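PDB 4Z8N: reticulocyte-binding protein 2a from Plasmodium vivax, which probably binds a receptor on the red-cell surface through its erythrocyte-binding domain, the part modelled here, when the malaria parasite invades reticulocytes. Local coordinates for residues A[24-29]-A[263-268]; A[156-161]-A[255-260]; A[160-165]-A[231-236]. One frame throughout, in Å; residues are numbered along the deposited sequence.

Contact 1 (A[24-29]-A[263-268])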
loop_
_atom_site.group_PDB
_atom_site.type_symbol
_atom_site.label_atom_id
_atom_site.label_comp_id
_atom_site.label_asym_id
_atom_site.label_seq_id
_atom_site.Cartn_x
_atom_site.Cartn_y
_atom_site.Cartn_z
ATOM N N PHE A 24 -4.728 7.343 0.362
ATOM C CA PHE A 24 -5.768 6.313 0.216
ATOM C C PHE A 24 -5.907 5.710 -1.190
ATOM O O PHE A 24 -5.927 4.487 -1.338
ATOM C CB PHE A 24 -7.120 6.875 0.669
ATOM C CG PHE A 24 -7.060 7.586 1.993
ATOM C CD1 PHE A 24 -6.871 6.876 3.168
ATOM C CD2 PHE A 24 -7.180 8.965 2.062
ATOM C CE1 PHE A 24 -6.808 7.527 4.386
ATOM C CE2 PHE A 24 -7.118 9.624 3.276
ATOM C CZ PHE A 24 -6.931 8.904 4.440
ATOM N N TYR A 25 -6.021 6.550 -2.213
ATOM C CA TYR A 25 -6.120 6.065 -3.593
ATOM C C TYR A 25 -4.966 6.596 -4.428
ATOM O O TYR A 25 -4.540 7.736 -4.251
ATOM C CB TYR A 25 -7.448 6.479 -4.230
ATOM C CG TYR A 25 -8.653 5.709 -3.738
ATOM C CD1 TYR A 25 -9.211 5.973 -2.493
ATOM C CD2 TYR A 25 -9.246 4.733 -4.529
ATOM C CE1 TYR A 25 -10.315 5.276 -2.043
ATOM C CE2 TYR A 25 -10.354 4.030 -4.089
ATOM C CZ TYR A 25 -10.883 4.307 -2.845
ATOM O OH TYR A 25 -11.984 3.612 -2.401
ATOM N N VAL A 26 -4.472 5.777 -5.351
ATOM C CA VAL A 26 -3.304 6.156 -6.141
ATOM C C VAL A 26 -3.624 7.306 -7.103
ATOM O O VAL A 26 -2.747 8.105 -7.426
ATOM C CB VAL A 26 -2.736 4.946 -6.927
ATOM C CG1 VAL A 26 -3.725 4.463 -7.981
ATOM C CG2 VAL A 26 -1.393 5.294 -7.556
ATOM N N GLN A 27 -4.879 7.400 -7.538
ATOM C CA GLN A 27 -5.313 8.491 -8.412
ATOM C C GLN A 27 -5.086 9.851 -7.751
ATOM O O GLN A 27 -4.737 10.825 -8.419
ATOM C CB GLN A 27 -6.793 8.341 -8.783
ATOM C CG GLN A 27 -7.126 7.115 -9.634
ATOM C CD GLN A 27 -7.620 5.938 -8.808
ATOM O OE1 GLN A 27 -7.013 5.570 -7.800
ATOM N NE2 GLN A 27 -8.729 5.342 -9.233
ATOM N N MET A 28 -5.290 9.907 -6.438
ATOM C CA MET A 28 -5.133 11.147 -5.687
ATOM C C MET A 28 -3.673 11.564 -5.676
ATOM O O MET A 28 -3.350 12.749 -5.736
ATOM C CB MET A 28 -5.659 10.987 -4.258
ATOM C CG MET A 28 -7.104 10.505 -4.185
ATOM S SD MET A 28 -8.283 11.658 -4.922
ATOM C CE MET A 28 -8.410 12.891 -3.636
ATOM N N ASN A 29 -2.794 10.571 -5.597
ATOM C CA ASN A 29 -1.365 10.805 -5.693
ATOM C C ASN A 29 -1.015 11.342 -7.075
ATOM O O ASN A 29 -0.202 12.253 -7.219
ATOM C CB ASN A 29 -0.596 9.514 -5.412
ATOM C CG ASN A 29 0.814 9.772 -4.929
ATOM O OD1 ASN A 29 1.633 10.347 -5.645
ATOM N ND2 ASN A 29 1.110 9.334 -3.712
ATOM N N TYR A 263 4.704 4.315 -8.368
ATOM C CA TYR A 263 5.925 4.037 -7.627
ATOM C C TYR A 263 5.877 4.651 -6.229
ATOM O O TYR A 263 6.145 3.979 -5.233
ATOM C CB TYR A 263 7.138 4.565 -8.403
ATOM C CG TYR A 263 8.433 4.583 -7.623
ATOM C CD1 TYR A 263 9.228 3.449 -7.532
ATOM C CD2 TYR A 263 8.868 5.741 -6.989
ATOM C CE1 TYR A 263 10.415 3.464 -6.824
ATOM C CE2 TYR A 263 10.051 5.766 -6.280
ATOM C CZ TYR A 263 10.820 4.626 -6.200
ATOM O OH TYR A 263 11.998 4.650 -5.496
ATOM N N LYS A 264 5.525 5.931 -6.164
ATOM C CA LYS A 264 5.522 6.668 -4.906
ATOM C C LYS A 264 4.457 6.158 -3.934
ATOM O O LYS A 264 4.705 6.044 -2.736
ATOM C CB LYS A 264 5.314 8.160 -5.178
ATOM C CG LYS A 264 5.286 9.030 -3.931
ATOM C CD LYS A 264 5.021 10.482 -4.293
ATOM C CE LYS A 264 4.916 11.361 -3.061
ATOM N NZ LYS A 264 4.623 12.776 -3.432
ATOM N N PHE A 265 3.274 5.860 -4.462
ATOM C CA PHE A 265 2.156 5.386 -3.656
ATOM C C PHE A 265 2.520 4.109 -2.893
ATOM O O PHE A 265 2.168 3.955 -1.724
ATOM C CB PHE A 265 0.936 5.146 -4.555
ATOM C CG PHE A 265 -0.323 4.804 -3.810
ATOM C CD1 PHE A 265 -0.984 5.763 -3.060
ATOM C CD2 PHE A 265 -0.866 3.531 -3.891
ATOM C CE1 PHE A 265 -2.151 5.455 -2.387
ATOM C CE2 PHE A 265 -2.036 3.217 -3.219
ATOM C CZ PHE A 265 -2.678 4.179 -2.467
ATOM N N SER A 266 3.241 3.205 -3.549
ATOM C CA SER A 266 3.581 1.922 -2.936
ATOM C C SER A 266 4.892 1.954 -2.154
ATOM O O SER A 266 5.056 1.203 -1.191
ATOM C CB SER A 266 3.641 0.827 -4.000
ATOM O OG SER A 266 2.340 0.347 -4.295
ATOM N N LEU A 267 5.819 2.818 -2.561
ATOM C CA LEU A 267 7.110 2.923 -1.881
ATOM C C LEU A 267 6.935 3.299 -0.413
ATOM O O LEU A 267 7.563 2.713 0.467
ATOM C CB LEU A 267 8.008 3.950 -2.577
ATOM C CG LEU A 267 9.383 4.175 -1.941
ATOM C CD1 LEU A 267 10.228 2.915 -2.040
ATOM C CD2 LEU A 267 10.098 5.354 -2.583
ATOM N N LYS A 268 6.072 4.278 -0.163
ATOM C CA LYS A 268 5.800 4.755 1.187
ATOM C C LYS A 268 5.306 3.629 2.092
ATOM O O LYS A 268 5.628 3.584 3.278
ATOM C CB LYS A 268 4.770 5.888 1.146
ATOM C CG LYS A 268 4.368 6.420 2.510
ATOM C CD LYS A 268 3.468 7.637 2.383
ATOM C CE LYS A 268 2.020 7.288 2.678
ATOM N NZ LYS A 268 1.136 8.475 2.525
#

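Contact 2 (A[156-161]-A[255-260])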
loop_
_atom_site.group_PDB
_atom_site.type_symbol
_atom_site.label_atom_id
_atom_site.label_comp_id
_atom_site.label_asym_id
_atom_site.label_seq_id
_atom_site.Cartn_x
_atom_site.Cartn_y
_atom_site.Cartn_z
ATOM N N GLU A 156 13.544 13.569 -15.895
ATOM C CA GLU A 156 14.832 13.574 -15.215
ATOM C C GLU A 156 14.637 13.578 -13.702
ATOM O O GLU A 156 15.378 12.925 -12.967
ATOM C CB GLU A 156 15.666 14.780 -15.647
ATOM C CG GLU A 156 17.054 14.828 -15.028
ATOM C CD GLU A 156 17.907 13.633 -15.412
ATOM O OE1 GLU A 156 17.793 13.164 -16.564
ATOM O OE2 GLU A 156 18.686 13.159 -14.559
ATOM N N ILE A 157 13.633 14.318 -13.245
ATOM C CA ILE A 157 13.292 14.347 -11.829
ATOM C C ILE A 157 12.813 12.975 -11.366
ATOM O O ILE A 157 13.243 12.482 -10.324
ATOM C CB ILE A 157 12.212 15.401 -11.528
ATOM C CG1 ILE A 157 12.745 16.800 -11.846
ATOM C CG2 ILE A 157 11.771 15.312 -10.076
ATOM C CD1 ILE A 157 11.759 17.911 -11.580
ATOM N N TYR A 158 11.935 12.356 -12.152
ATOM C CA TYR A 158 11.399 11.036 -11.822
ATOM C C TYR A 158 12.480 9.961 -11.823
ATOM O O TYR A 158 12.532 9.120 -10.926
ATOM C CB TYR A 158 10.288 10.641 -12.800
ATOM C CG TYR A 158 9.015 11.439 -12.649
ATOM C CD1 TYR A 158 8.760 12.165 -11.495
ATOM C CD2 TYR A 158 8.061 11.457 -13.659
ATOM C CE1 TYR A 158 7.597 12.892 -11.351
ATOM C CE2 TYR A 158 6.892 12.181 -13.523
ATOM C CZ TYR A 158 6.665 12.896 -12.366
ATOM O OH TYR A 158 5.508 13.622 -12.222
ATOM N N VAL A 159 13.329 9.989 -12.844
ATOM C CA VAL A 159 14.411 9.022 -12.981
ATOM C C VAL A 159 15.346 9.067 -11.772
ATOM O O VAL A 159 15.685 8.031 -11.202
ATOM C CB VAL A 159 15.215 9.266 -14.282
ATOM C CG1 VAL A 159 16.578 8.603 -14.215
ATOM C CG2 VAL A 159 14.437 8.769 -15.494
ATOM N N GLU A 160 15.747 10.268 -11.369
ATOM C CA GLU A 160 16.652 10.426 -10.235
ATOM C C GLU A 160 16.011 9.939 -8.932
ATOM O O GLU A 160 16.685 9.385 -8.064
ATOM C CB GLU A 160 17.085 11.888 -10.101
ATOM C CG GLU A 160 18.121 12.148 -9.013
ATOM C CD GLU A 160 19.471 11.507 -9.302
ATOM O OE1 GLU A 160 19.747 11.177 -10.474
ATOM O OE2 GLU A 160 20.259 11.336 -8.348
ATOM N N ARG A 161 14.704 10.139 -8.805
ATOM C CA ARG A 161 13.991 9.734 -7.601
ATOM C C ARG A 161 13.871 8.217 -7.462
ATOM O O ARG A 161 14.040 7.684 -6.370
ATOM C CB ARG A 161 12.603 10.377 -7.567
ATOM C CG ARG A 161 12.638 11.851 -7.205
ATOM C CD ARG A 161 11.261 12.481 -7.274
ATOM N NE ARG A 161 11.291 13.881 -6.857
ATOM C CZ ARG A 161 10.237 14.689 -6.875
ATOM N NH1 ARG A 161 9.060 14.239 -7.290
ATOM N NH2 ARG A 161 10.361 15.948 -6.479
ATOM N N ASP A 255 1.444 9.608 -18.803
ATOM C CA ASP A 255 2.123 8.331 -18.603
ATOM C C ASP A 255 3.250 8.462 -17.585
ATOM O O ASP A 255 3.416 7.605 -16.719
ATOM C CB ASP A 255 2.670 7.798 -19.928
ATOM C CG ASP A 255 1.583 7.223 -20.821
ATOM O OD1 ASP A 255 0.391 7.360 -20.476
ATOM O OD2 ASP A 255 1.922 6.641 -21.873
ATOM N N SER A 256 4.017 9.541 -17.694
ATOM C CA SER A 256 5.131 9.801 -16.788
ATOM C C SER A 256 4.661 9.965 -15.353
ATOM O O SER A 256 5.196 9.340 -14.438
ATOM C CB SER A 256 5.893 11.054 -17.222
ATOM O OG SER A 256 6.428 10.893 -18.519
ATOM N N ALA A 257 3.660 10.817 -15.166
ATOM C CA ALA A 257 3.145 11.115 -13.838
ATOM C C ALA A 257 2.492 9.886 -13.215
ATOM O O ALA A 257 2.607 9.661 -12.013
ATOM C CB ALA A 257 2.157 12.269 -13.900
ATOM N N ASN A 258 1.817 9.093 -14.040
ATOM C CA ASN A 258 1.149 7.889 -13.557
ATOM C C ASN A 258 2.143 6.814 -13.117
ATOM O O ASN A 258 1.924 6.126 -12.124
ATOM C CB ASN A 258 0.215 7.331 -14.636
ATOM C CG ASN A 258 -0.570 6.128 -14.159
ATOM O OD1 ASN A 258 -1.492 6.254 -13.352
ATOM N ND2 ASN A 258 -0.212 4.951 -14.659
ATOM N N PHE A 259 3.236 6.675 -13.859
ATOM C CA PHE A 259 4.286 5.729 -13.492
ATOM C C PHE A 259 4.939 6.106 -12.164
ATOM O O PHE A 259 5.193 5.245 -11.318
ATOM C CB PHE A 259 5.347 5.651 -14.595
ATOM C CG PHE A 259 4.918 4.853 -15.793
ATOM C CD1 PHE A 259 4.107 3.739 -15.647
ATOM C CD2 PHE A 259 5.324 5.217 -17.067
ATOM C CE1 PHE A 259 3.711 3.003 -16.748
ATOM C CE2 PHE A 259 4.929 4.486 -18.172
ATOM C CZ PHE A 259 4.123 3.378 -18.012
ATOM N N TYR A 260 5.208 7.394 -11.972
ATOM C CA TYR A 260 5.845 7.837 -10.737
ATOM C C TYR A 260 4.870 7.797 -9.562
ATOM O O TYR A 260 5.251 7.437 -8.448
ATOM C CB TYR A 260 6.423 9.245 -10.883
ATOM C CG TYR A 260 6.997 9.770 -9.585
ATOM C CD1 TYR A 260 8.147 9.213 -9.038
ATOM C CD2 TYR A 260 6.377 10.806 -8.895
ATOM C CE1 TYR A 260 8.670 9.677 -7.844
ATOM C CE2 TYR A 260 6.895 11.282 -7.703
ATOM C CZ TYR A 260 8.041 10.712 -7.182
ATOM O OH TYR A 260 8.559 11.177 -5.997
#

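Contact 3 (A[160-165]-A[231-236])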
loop_
_atom_site.group_PDB
_atom_site.type_symbol
_atom_site.label_atom_id
_atom_site.label_comp_id
_atom_site.label_asym_id
_atom_site.label_seq_id
_atom_site.Cartn_x
_atom_site.Cartn_y
_atom_site.Cartn_z
ATOM N N GLU A 160 15.747 10.268 -11.369
ATOM C CA GLU A 160 16.652 10.426 -10.235
ATOM C C GLU A 160 16.011 9.939 -8.932
ATOM O O GLU A 160 16.685 9.385 -8.064
ATOM C CB GLU A 160 17.085 11.888 -10.101
ATOM C CG GLU A 160 18.121 12.148 -9.013
ATOM C CD GLU A 160 19.471 11.507 -9.302
ATOM O OE1 GLU A 160 19.747 11.177 -10.474
ATOM O OE2 GLU A 160 20.259 11.336 -8.348
ATOM N N ARG A 161 14.704 10.139 -8.805
ATOM C CA ARG A 161 13.991 9.734 -7.601
ATOM C C ARG A 161 13.871 8.217 -7.462
ATOM O O ARG A 161 14.040 7.684 -6.370
ATOM C CB ARG A 161 12.603 10.377 -7.567
ATOM C CG ARG A 161 12.638 11.851 -7.205
ATOM C CD ARG A 161 11.261 12.481 -7.274
ATOM N NE ARG A 161 11.291 13.881 -6.857
ATOM C CZ ARG A 161 10.237 14.689 -6.875
ATOM N NH1 ARG A 161 9.060 14.239 -7.290
ATOM N NH2 ARG A 161 10.361 15.948 -6.479
ATOM N N VAL A 162 13.595 7.518 -8.561
ATOM C CA VAL A 162 13.437 6.068 -8.491
ATOM C C VAL A 162 14.784 5.363 -8.333
ATOM O O VAL A 162 14.837 4.210 -7.912
ATOM C CB VAL A 162 12.714 5.501 -9.733
ATOM C CG1 VAL A 162 11.325 6.102 -9.859
ATOM C CG2 VAL A 162 13.528 5.735 -10.990
ATOM N N LYS A 163 15.866 6.061 -8.659
ATOM C CA LYS A 163 17.207 5.503 -8.513
ATOM C C LYS A 163 17.720 5.644 -7.085
ATOM O O LYS A 163 18.741 5.062 -6.727
ATOM C CB LYS A 163 18.187 6.184 -9.471
ATOM C CG LYS A 163 18.008 5.821 -10.933
ATOM C CD LYS A 163 19.045 6.532 -11.791
ATOM C CE LYS A 163 18.906 6.154 -13.255
ATOM N NZ LYS A 163 19.856 6.913 -14.118
ATOM N N GLU A 164 17.013 6.422 -6.274
ATOM C CA GLU A 164 17.466 6.706 -4.918
ATOM C C GLU A 164 17.427 5.476 -4.014
ATOM O O GLU A 164 18.233 5.359 -3.091
ATOM C CB GLU A 164 16.635 7.835 -4.306
ATOM C CG GLU A 164 17.056 9.221 -4.769
ATOM C CD GLU A 164 16.151 10.313 -4.242
ATOM O OE1 GLU A 164 16.115 11.404 -4.849
ATOM O OE2 GLU A 164 15.473 10.082 -3.221
ATOM N N VAL A 165 16.504 4.557 -4.277
ATOM C CA VAL A 165 16.408 3.350 -3.460
ATOM C C VAL A 165 16.606 2.080 -4.291
ATOM O O VAL A 165 16.202 2.006 -5.454
ATOM C CB VAL A 165 15.050 3.282 -2.712
ATOM C CG1 VAL A 165 13.911 2.999 -3.673
ATOM C CG2 VAL A 165 15.092 2.229 -1.610
ATOM N N ASN A 231 9.368 1.356 -15.728
ATOM C CA ASN A 231 8.718 2.111 -16.793
ATOM C C ASN A 231 9.259 3.534 -16.885
ATOM O O ASN A 231 9.434 4.064 -17.981
ATOM C CB ASN A 231 7.202 2.132 -16.596
ATOM C CG ASN A 231 6.535 0.875 -17.118
ATOM O OD1 ASN A 231 6.446 0.666 -18.325
ATOM N ND2 ASN A 231 6.065 0.030 -16.207
ATOM N N VAL A 232 9.521 4.146 -15.733
ATOM C CA VAL A 232 10.149 5.463 -15.698
ATOM C C VAL A 232 11.510 5.393 -16.376
ATOM O O VAL A 232 11.839 6.227 -17.219
ATOM C CB VAL A 232 10.312 5.990 -14.254
ATOM C CG1 VAL A 232 11.310 7.137 -14.210
ATOM C CG2 VAL A 232 8.971 6.433 -13.691
ATOM N N LEU A 233 12.289 4.379 -16.014
ATOM C CA LEU A 233 13.609 4.181 -16.596
ATOM C C LEU A 233 13.519 3.857 -18.084
ATOM O O LEU A 233 14.405 4.222 -18.861
ATOM C CB LEU A 233 14.358 3.071 -15.857
ATOM C CG LEU A 233 14.716 3.366 -14.399
ATOM C CD1 LEU A 233 15.536 2.230 -13.804
ATOM C CD2 LEU A 233 15.464 4.687 -14.293
ATOM N N LYS A 234 12.448 3.177 -18.483
ATOM C CA LYS A 234 12.262 2.836 -19.890
ATOM C C LYS A 234 11.989 4.084 -20.730
ATOM O O LYS A 234 12.472 4.198 -21.856
ATOM C CB LYS A 234 11.129 1.821 -20.065
ATOM C CG LYS A 234 10.641 1.711 -21.504
ATOM C CD LYS A 234 10.044 0.351 -21.811
ATOM C CE LYS A 234 10.337 -0.046 -23.253
ATOM N NZ LYS A 234 11.409 0.798 -23.863
ATOM N N LEU A 235 11.227 5.021 -20.173
ATOM C CA LEU A 235 10.911 6.265 -20.868
ATOM C C LEU A 235 12.175 7.046 -21.220
ATOM O O LEU A 235 12.227 7.735 -22.239
ATOM C CB LEU A 235 9.979 7.131 -20.019
ATOM C CG LEU A 235 8.565 6.584 -19.825
ATOM C CD1 LEU A 235 7.732 7.538 -18.982
ATOM C CD2 LEU A 235 7.901 6.326 -21.173
ATOM N N GLN A 236 13.193 6.925 -20.373
ATOM C CA GLN A 236 14.462 7.608 -20.598
ATOM C C GLN A 236 15.213 7.009 -21.786
ATOM O O GLN A 236 15.833 7.733 -22.567
ATOM C CB GLN A 236 15.334 7.544 -19.341
ATOM C CG GLN A 236 16.627 8.341 -19.446
ATOM C CD GLN A 236 17.483 8.232 -18.201
ATOM O OE1 GLN A 236 17.151 7.503 -17.268
ATOM N NE2 GLN A 236 18.592 8.961 -18.178
#

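Contact 1 (A[24-29]-A[263-268])
Phe265 of helix 246-297 presses its ring against Phe24, Tyr25 and Val26, where a loop runs into helix 26-37 inside the mainly helical, Rh5-like scaffold of the erythrocyte-binding domain. Its CG stands anti to the backbone N (chi1 -173°), which carries the base of the ring out toward Val26. At the root of the side chain, Phe265 CB rests 3.8 Å from CG2 of Val26, and the next atom, CG, touches both CG2 and CB of that valine. On one flank CD2 meets Val26 CB; on the other CD1 meets Val26 CA. That CA sits 3.8 Å above the plane, over the ring centre, while CB makes a CH-pi contact, 4.0 Å from the Phe265 centroid and 18° off the normal. Val26 therefore lies across one face with its backbone as much as with its side chain, and its N is above the same ring. Farther out, Phe265 CE1 reaches Tyr25 C at 3.7 Å. The side chains of Phe24 and Tyr25 themselves turn away, Phe24 onto Ile63 and Ile67 of helix 42-69, Tyr25 onto helix 119-136. Tyr25 comes within about 8 Å, side chain to side chain, of Glu120, a residue seen to bind calcium in a crystal structure of this protein, though this chain carries none here. Beside the ring, Asn29 brings ND2 to its edge and lays OD1 3.7 Å from CD of the extended Lys264; this buried OD1 has no hydrogen-bond partner in the model. The ring tip ends at the loop carbonyl: Phe265 CZ lies 3.5 Å from Phe24 O, which sits at the edge, near the ring plane.

Contact 2 (A[156-161]-A[255-260])
Tyr158 and Tyr260 fill the gap between helices 149-162 and 246-297, each burying about 99 Å² against the opposite segment. Their planes are nearly parallel, 11° apart, but displaced from each other so that little of one ring faces the other, with centroids 4.6 Å apart. What sits over the centre of the Tyr158 ring is instead the CB of Tyr260, 3.6 Å above the plane in a CH-pi contact. From there the Tyr260 ring continues past the rim, and its CD2 comes to 3.4 Å from Tyr158 CE1. Tyr260 holds its CG anti to the backbone N, which directs the start of the ring across the gap toward helix 149-162.

Tyr158 reaches the other way. Its CE2 passes 3.4 Å from the carbonyl O of Ser256, with Ser256 CB in the ring plane at the edge, and its OH ends beside CA and CB of Ala257. That hydroxyl also has a weak hydrogen bond to Glu33 on helix 26-37, so the tyrosine spans three helices.

Arg161, one turn after Tyr158, meets the far end of Tyr260. Its CD lies 3.3 Å from Tyr260 OH, and its NH1 gives the same oxygen a weak hydrogen bond of 3.4 Å, well bent at 126°. NH1 has a second partner in Tyr36 OH, while Ile157 CG2 sits over one face of the guanidinium. The two helix segments run in the same direction, 20° apart, with their axes 10.7 Å from each other, a wide spacing bridged by tyrosines: a near-parallel pair inside a long-helix bundle, consistent with the Rh5 coiled-coil family to which the domain is assigned.

Contact 3 (A[160-165]-A[231-236])
The carbonyl O of Val162, whose side chain meets Val232 and Leu233 across this contact, accepts a hydrogen bond from NZ of Lys229 on helix 199-237. The same ammonium also makes a weak bond to the O of Val165, and so ties down the chain as it leaves helix 149-162.

Beside this polar tie the contact is mostly apolar. Val162 does its touching with CG2 alone. With CG1 anti to the carbonyl carbon (chi1 -60°), the other branch, CG2, lies between the backbone N and the carbonyl carbon; it meets CG1 of Val232 tip to tip at 4.2 Å. Leu233 comes past Val162 from the opposite direction, and its CD2 lies 4.0 Å from that same CG2. Leu233 CD2 is the shared methyl: the extended Lys163 crosses Leu233 at a slant and brings CE to 3.9 Å from it. At the outer rim Lys163 NZ approaches Gln236 OE1 to 4.2 Å, too far for a hydrogen bond, the two long side chains crossing at about a right angle. Lys163 also touches a crystal neighbour, and its pose may owe something to that.

Val232 also leans on Val159, one turn before Val162 in helix 149-162. Val162 reaches Tyr263, Asn231 touches Phe259 and Leu235 touches Ser256, all three partners on helix 246-297: here helices 149-162, 199-237 and 246-297 come together.

Overall arrangement
Contacts 1 and 2 are buried and both use helix 246-297, which meets helix 26-37 in one and helix 149-162 in the other; contact 3 is partly exposed and joins helix 149-162 to helix 199-237. The centres of contacts 2 and 3 are about 6 Å apart, and the two share Glu160 and Arg161. Contact 1 lies nearest the middle of the chain, and Tyr263 links it to the others by packing its OH against Arg161, Val162 and Val165. The chemistry shifts outward: a phenylalanine set against Val26 and the loop backbone before it in contact 1, tyrosines with a weak arginine bond in contact 2, and aliphatic tips edged by long polar side chains in contact 3.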